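Local coordinates for enoyl-[acyl-carrier-protein] reductase [FMN] (PDB 5GVJ) that probably reduces enoyl-acyl-carrier-protein intermediates with NADH as the FMN-dependent enoyl reductase of bacterial fatty acid synthesis, at residues 40-45 with 93-98; 70-75 with 84-89. The protein carries 1 engineered substitution. One frame throughout, in Å; residues are numbered along the deposited sequence.

Interaction 1. Residues 40-45 with 93-98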
loop_
_atom_site.group_PDB
_atom_site.type_symbol
_atom_site.label_atom_id
_atom_site.label_comp_id
_atom_site.label_asym_id
_atom_site.label_seq_id
_atom_site.Cartn_x
_atom_site.Cartn_y
_atom_site.Cartn_z
ATOM N N LEU A 40 -4.865 -17.766 13.353
ATOM C CA LEU A 40 -6.080 -18.364 12.803
ATOM C C LEU A 40 -5.730 -19.086 11.509
ATOM O O LEU A 40 -5.544 -18.453 10.470
ATOM C CB LEU A 40 -7.175 -17.327 12.559
ATOM C CG LEU A 40 -8.521 -17.998 12.258
ATOM C CD1 LEU A 40 -9.221 -18.395 13.566
ATOM C CD2 LEU A 40 -9.431 -17.101 11.391
ATOM N N GLY A 41 -5.647 -20.412 11.571
ATOM C CA GLY A 41 -5.565 -21.188 10.354
ATOM C C GLY A 41 -6.892 -21.160 9.625
ATOM O O GLY A 41 -7.958 -21.031 10.225
ATOM N N ILE A 42 -6.832 -21.254 8.304
ATOM C CA ILE A 42 -8.040 -21.119 7.501
ATOM C C ILE A 42 -8.002 -22.161 6.401
ATOM O O ILE A 42 -7.027 -22.238 5.648
ATOM C CB ILE A 42 -8.201 -19.708 6.905
ATOM C CG1 ILE A 42 -8.499 -18.706 8.018
ATOM C CG2 ILE A 42 -9.323 -19.714 5.877
ATOM C CD1 ILE A 42 -8.493 -17.227 7.554
ATOM N N ILE A 43 -9.040 -22.990 6.340
ATOM C CA ILE A 43 -9.192 -23.980 5.281
ATOM C C ILE A 43 -9.777 -23.280 4.060
ATOM O O ILE A 43 -10.841 -22.660 4.142
ATOM C CB ILE A 43 -10.103 -25.133 5.737
ATOM C CG1 ILE A 43 -9.451 -25.917 6.874
ATOM C CG2 ILE A 43 -10.442 -26.037 4.557
ATOM C CD1 ILE A 43 -10.412 -26.906 7.562
ATOM N N GLY A 44 -9.085 -23.374 2.930
ATOM C CA GLY A 44 -9.601 -22.803 1.699
ATOM C C GLY A 44 -10.505 -23.776 0.971
ATOM O O GLY A 44 -10.037 -24.809 0.476
ATOM N N SER A 45 -11.800 -23.478 0.904
ATOM C CA SER A 45 -12.760 -24.402 0.318
ATOM C C SER A 45 -13.056 -24.088 -1.143
ATOM O O SER A 45 -13.957 -24.701 -1.723
ATOM C CB SER A 45 -14.066 -24.409 1.130
ATOM O OG SER A 45 -14.858 -23.255 0.887
ATOM N N VAL A 93 -15.292 -19.741 12.585
ATOM C CA VAL A 93 -15.038 -18.519 11.821
ATOM C C VAL A 93 -15.207 -18.834 10.342
ATOM O O VAL A 93 -14.664 -19.827 9.853
ATOM C CB VAL A 93 -13.622 -17.960 12.069
ATOM C CG1 VAL A 93 -13.435 -16.639 11.299
ATOM C CG2 VAL A 93 -13.360 -17.777 13.559
ATOM N N VAL A 94 -15.957 -17.998 9.625
ATOM C CA VAL A 94 -16.090 -18.146 8.181
ATOM C C VAL A 94 -15.718 -16.827 7.516
ATOM O O VAL A 94 -16.247 -15.771 7.881
ATOM C CB VAL A 94 -17.500 -18.608 7.766
ATOM C CG1 VAL A 94 -17.637 -18.622 6.244
ATOM C CG2 VAL A 94 -17.752 -20.022 8.309
ATOM N N THR A 95 -14.782 -16.887 6.571
ATOM C CA THR A 95 -14.465 -15.763 5.703
ATOM C C THR A 95 -15.086 -16.021 4.341
ATOM O O THR A 95 -15.373 -17.164 3.975
ATOM C CB THR A 95 -12.948 -15.539 5.548
ATOM O OG1 THR A 95 -12.346 -16.612 4.817
ATOM C CG2 THR A 95 -12.258 -15.395 6.896
ATOM N N PHE A 96 -15.306 -14.936 3.596
ATOM C CA PHE A 96 -15.902 -15.008 2.273
ATOM C C PHE A 96 -15.038 -14.251 1.281
ATOM O O PHE A 96 -14.397 -13.256 1.629
ATOM C CB PHE A 96 -17.316 -14.413 2.244
ATOM C CG PHE A 96 -18.352 -15.267 2.904
ATOM C CD1 PHE A 96 -18.949 -16.310 2.216
ATOM C CD2 PHE A 96 -18.749 -15.016 4.210
ATOM C CE1 PHE A 96 -19.921 -17.094 2.817
ATOM C CE2 PHE A 96 -19.710 -15.791 4.815
ATOM C CZ PHE A 96 -20.302 -16.834 4.115
ATOM N N GLY A 97 -15.028 -14.728 0.037
ATOM C CA GLY A 97 -14.405 -13.999 -1.041
ATOM C C GLY A 97 -15.323 -13.924 -2.246
ATOM O O GLY A 97 -16.269 -14.701 -2.391
ATOM N N ALA A 98 -15.023 -12.951 -3.112
ATOM C CA ALA A 98 -15.653 -12.805 -4.430
ATOM C C ALA A 98 -17.096 -12.316 -4.318
ATOM O O ALA A 98 -18.023 -12.928 -4.852
ATOM C CB ALA A 98 -15.576 -14.104 -5.242
#

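Interaction 2. Residues 70-75 with 84-89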
loop_
_atom_site.group_PDB
_atom_site.type_symbol
_atom_site.label_atom_id
_atom_site.label_comp_id
_atom_site.label_asym_id
_atom_site.label_seq_id
_atom_site.Cartn_x
_atom_site.Cartn_y
_atom_site.Cartn_z
ATOM N N VAL A 70 -12.892 -21.217 7.833
ATOM C CA VAL A 70 -13.100 -21.748 6.493
ATOM C C VAL A 70 -13.399 -20.568 5.579
ATOM O O VAL A 70 -14.289 -19.761 5.874
ATOM C CB VAL A 70 -14.254 -22.764 6.433
ATOM C CG1 VAL A 70 -14.573 -23.090 4.980
ATOM C CG2 VAL A 70 -13.899 -24.042 7.205
ATOM N N ASN A 71 -12.659 -20.470 4.479
ATOM C CA ASN A 71 -12.922 -19.469 3.455
ATOM C C ASN A 71 -13.821 -20.057 2.376
ATOM O O ASN A 71 -13.522 -21.112 1.815
ATOM C CB ASN A 71 -11.619 -18.966 2.833
ATOM C CG ASN A 71 -11.859 -17.923 1.758
ATOM O OD1 ASN A 71 -12.378 -16.839 2.037
ATOM N ND2 ASN A 71 -11.496 -18.249 0.524
ATOM N N ILE A 72 -14.909 -19.359 2.072
ATOM C CA ILE A 72 -15.882 -19.801 1.083
ATOM C C ILE A 72 -15.869 -18.811 -0.074
ATOM O O ILE A 72 -15.944 -17.595 0.148
ATOM C CB ILE A 72 -17.284 -19.913 1.707
ATOM C CG1 ILE A 72 -17.310 -21.085 2.696
ATOM C CG2 ILE A 72 -18.354 -20.054 0.628
ATOM C CD1 ILE A 72 -18.606 -21.241 3.414
ATOM N N ILE A 73 -15.760 -19.325 -1.298
ATOM C CA ILE A 73 -15.825 -18.495 -2.499
ATOM C C ILE A 73 -17.275 -18.406 -2.963
ATOM O O ILE A 73 -17.890 -19.422 -3.309
ATOM C CB ILE A 73 -14.931 -19.050 -3.616
ATOM C CG1 ILE A 73 -13.483 -19.149 -3.139
ATOM C CG2 ILE A 73 -15.026 -18.150 -4.839
ATOM C CD1 ILE A 73 -12.907 -17.824 -2.718
ATOM N N LEU A 74 -17.805 -17.182 -3.005
ATOM C CA LEU A 74 -19.235 -16.984 -3.222
ATOM C C LEU A 74 -19.686 -17.450 -4.600
ATOM O O LEU A 74 -20.843 -17.854 -4.761
ATOM C CB LEU A 74 -19.585 -15.513 -3.024
ATOM C CG LEU A 74 -19.503 -15.028 -1.576
ATOM C CD1 LEU A 74 -19.484 -13.513 -1.537
ATOM C CD2 LEU A 74 -20.664 -15.577 -0.741
ATOM N N VAL A 75 -18.799 -17.402 -5.601
ATOM C CA VAL A 75 -19.157 -17.817 -6.957
ATOM C C VAL A 75 -19.068 -19.321 -7.156
ATOM O O VAL A 75 -19.400 -19.815 -8.242
ATOM C CB VAL A 75 -18.272 -17.096 -7.996
ATOM C CG1 VAL A 75 -18.377 -15.591 -7.822
ATOM C CG2 VAL A 75 -16.830 -17.534 -7.870
ATOM N N LYS A 84 -23.705 -24.382 4.656
ATOM C CA LYS A 84 -24.440 -25.336 5.487
ATOM C C LYS A 84 -23.487 -26.303 6.188
ATOM O O LYS A 84 -23.677 -26.614 7.368
ATOM C CB LYS A 84 -25.485 -26.043 4.608
ATOM C CG LYS A 84 -25.720 -27.551 4.752
ATOM C CD LYS A 84 -26.481 -27.956 6.008
ATOM C CE LYS A 84 -26.463 -29.474 6.164
ATOM N NZ LYS A 84 -25.027 -29.943 6.090
ATOM N N VAL A 85 -22.429 -26.751 5.497
ATOM C CA VAL A 85 -21.417 -27.573 6.161
ATOM C C VAL A 85 -20.817 -26.827 7.347
ATOM O O VAL A 85 -20.617 -27.399 8.424
ATOM C CB VAL A 85 -20.316 -28.006 5.171
ATOM C CG1 VAL A 85 -19.176 -28.712 5.925
ATOM C CG2 VAL A 85 -20.877 -28.914 4.085
ATOM N N CYS A 86 -20.496 -25.543 7.163
ATOM C CA CYS A 86 -19.854 -24.791 8.235
ATOM C C CYS A 86 -20.766 -24.664 9.441
ATOM O O CYS A 86 -20.301 -24.663 10.584
ATOM C CB CYS A 86 -19.439 -23.405 7.730
ATOM S SG CYS A 86 -18.002 -23.501 6.638
ATOM N N ILE A 87 -22.069 -24.535 9.204
ATOM C CA ILE A 87 -23.025 -24.470 10.305
ATOM C C ILE A 87 -23.087 -25.810 11.042
ATOM O O ILE A 87 -22.996 -25.868 12.277
ATOM C CB ILE A 87 -24.400 -24.043 9.763
ATOM C CG1 ILE A 87 -24.352 -22.560 9.354
ATOM C CG2 ILE A 87 -25.496 -24.347 10.773
ATOM C CD1 ILE A 87 -25.545 -22.077 8.538
ATOM N N GLU A 88 -23.197 -26.912 10.288
ATOM C CA GLU A 88 -23.403 -28.222 10.908
ATOM C C GLU A 88 -22.167 -28.684 11.674
ATOM O O GLU A 88 -22.286 -29.320 12.728
ATOM C CB GLU A 88 -23.809 -29.254 9.851
ATOM C CG GLU A 88 -25.125 -28.925 9.158
ATOM C CD GLU A 88 -26.314 -28.719 10.106
ATOM O OE1 GLU A 88 -27.173 -27.834 9.846
ATOM O OE2 GLU A 88 -26.384 -29.437 11.118
ATOM N N GLU A 89 -20.975 -28.393 11.163
ATOM C CA GLU A 89 -19.748 -28.778 11.850
ATOM C C GLU A 89 -19.257 -27.719 12.843
ATOM O O GLU A 89 -18.118 -27.815 13.318
ATOM C CB GLU A 89 -18.661 -29.108 10.823
ATOM C CG GLU A 89 -19.124 -30.093 9.746
ATOM C CD GLU A 89 -19.654 -31.420 10.318
ATOM O OE1 GLU A 89 -19.095 -31.920 11.311
ATOM O OE2 GLU A 89 -20.640 -31.955 9.772
#

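Interaction 1. Residues 40-45 with 93-98
Leu40 turns into the barrel interior and meets Val93, branch against branch: the methyl CD2 of Leu40 lies 4.0 Å from CG1 of Val93, and CD1 of Leu40 comes within 4.2 Å of Val93 CG2. CG placed anti to the backbone N (chi1 -168°) sets the leucine fork against the two methyls of Val93, the side chains crossing at a slant. Two short branched side chains thus engage without any polar group between them, as suits a buried site. Gly41 separates Leu40 from the next residue that turns inward, Ile42. Here the long branch does the touching: CD1 of Ile42 ends 4.2 Å from the methyl CG2 of Thr95, a lighter contact than the first. Thr95 suits this place because its two branches differ: its methyl packs against Ile42, while its hydroxyl OG1 is hydrogen-bonded to OD1 of Asn71. The side chain of Ile42 also comes within about 4 Å (nearest atoms) of Gly21 and of the side chain of Gln191, which bind FMN in another structure of this protein, although this model has none; this end of the contact therefore lies beside the flavin site. The nearest CA atoms, those of Ile42 and Thr95, are 8.6 Å apart, too far for direct strand pairing. Strand 68-73 accounts for that gap: it runs parallel between strands 41-44 and 93-97 and is hydrogen-bonded to both. The contact thus bridges next-but-one strands of a TIM-barrel-type fold on the inner side, whereas Ile43 faces outward onto helix 50-63 and Val94 onto helix 79-88.

Interaction 2. Residues 70-75 with 84-89
Cys86 carries the whole helical side of this contact, set against Val70 and Ile72 of the strand through a single atom, its SG. Earlier in the segment, Lys84 points away from the strand and belongs to the exposed side of the helix, as its charge would suggest. Val85, one residue on, is buried but packs elsewhere, against Pro50, Leu53 and Arg54 of the neighbouring helix 50-63. At Cys86 the helix turns its inner face to the sheet. The sulfur stands beside the backbone N and anti to the carbonyl carbon (chi1 -74°), and from there it comes down onto Val70, 3.8 Å from CB and equally 3.8 Å from the methyl CG1. The other methyl of Val70, CG2, is farther off, 4.2 Å from SG of Cys86, so the sulfur sits nearer to one arm of the fork than to the other. Ile72 approaches the same sulfur with the tip of its long branch, CD1 lying 4.0 Å from Cys86 SG. Residues 70 and 72 face the same side of the strand, and a small, polarisable thiol fits where a helix lies close over two branched aliphatic residues: the CA atoms of Val70 and Cys86 are 7.6 Å apart. The helix runs on to Glu88, with Ile87 packed on Glu107 and Leu108 of helix 102-110; Glu89 is the first residue to leave helical backbone angles. Strand 68-73, helix 79-88 and strand 93-97 form a beta-alpha-beta unit, in which Cys86 and Ile72 also touch Val94 of the following strand, while helices 50-63 and 102-110 flank helix 79-88.

How the interactions relate
Strand 68-73 ties the two contacts together. Interaction 1 passes across its inner side, joining the strands that pair with it on either side, and interaction 2 fastens its outer side to helix 79-88. Asn71, turned away from the helix, links them through hydrogen bonds, from its backbone O to Ser45 OG and through its side chain to Thr95. Both contacts are buried and apolar, but interaction 1 lies nearer the chain's centre, about 7 Å from it (centre to centre) against 16 Å, and next to the FMN-binding residues. In interaction 1 methyls from two residue pairs meet, whereas interaction 2 converges on one sulfur in the layer between sheet and helix.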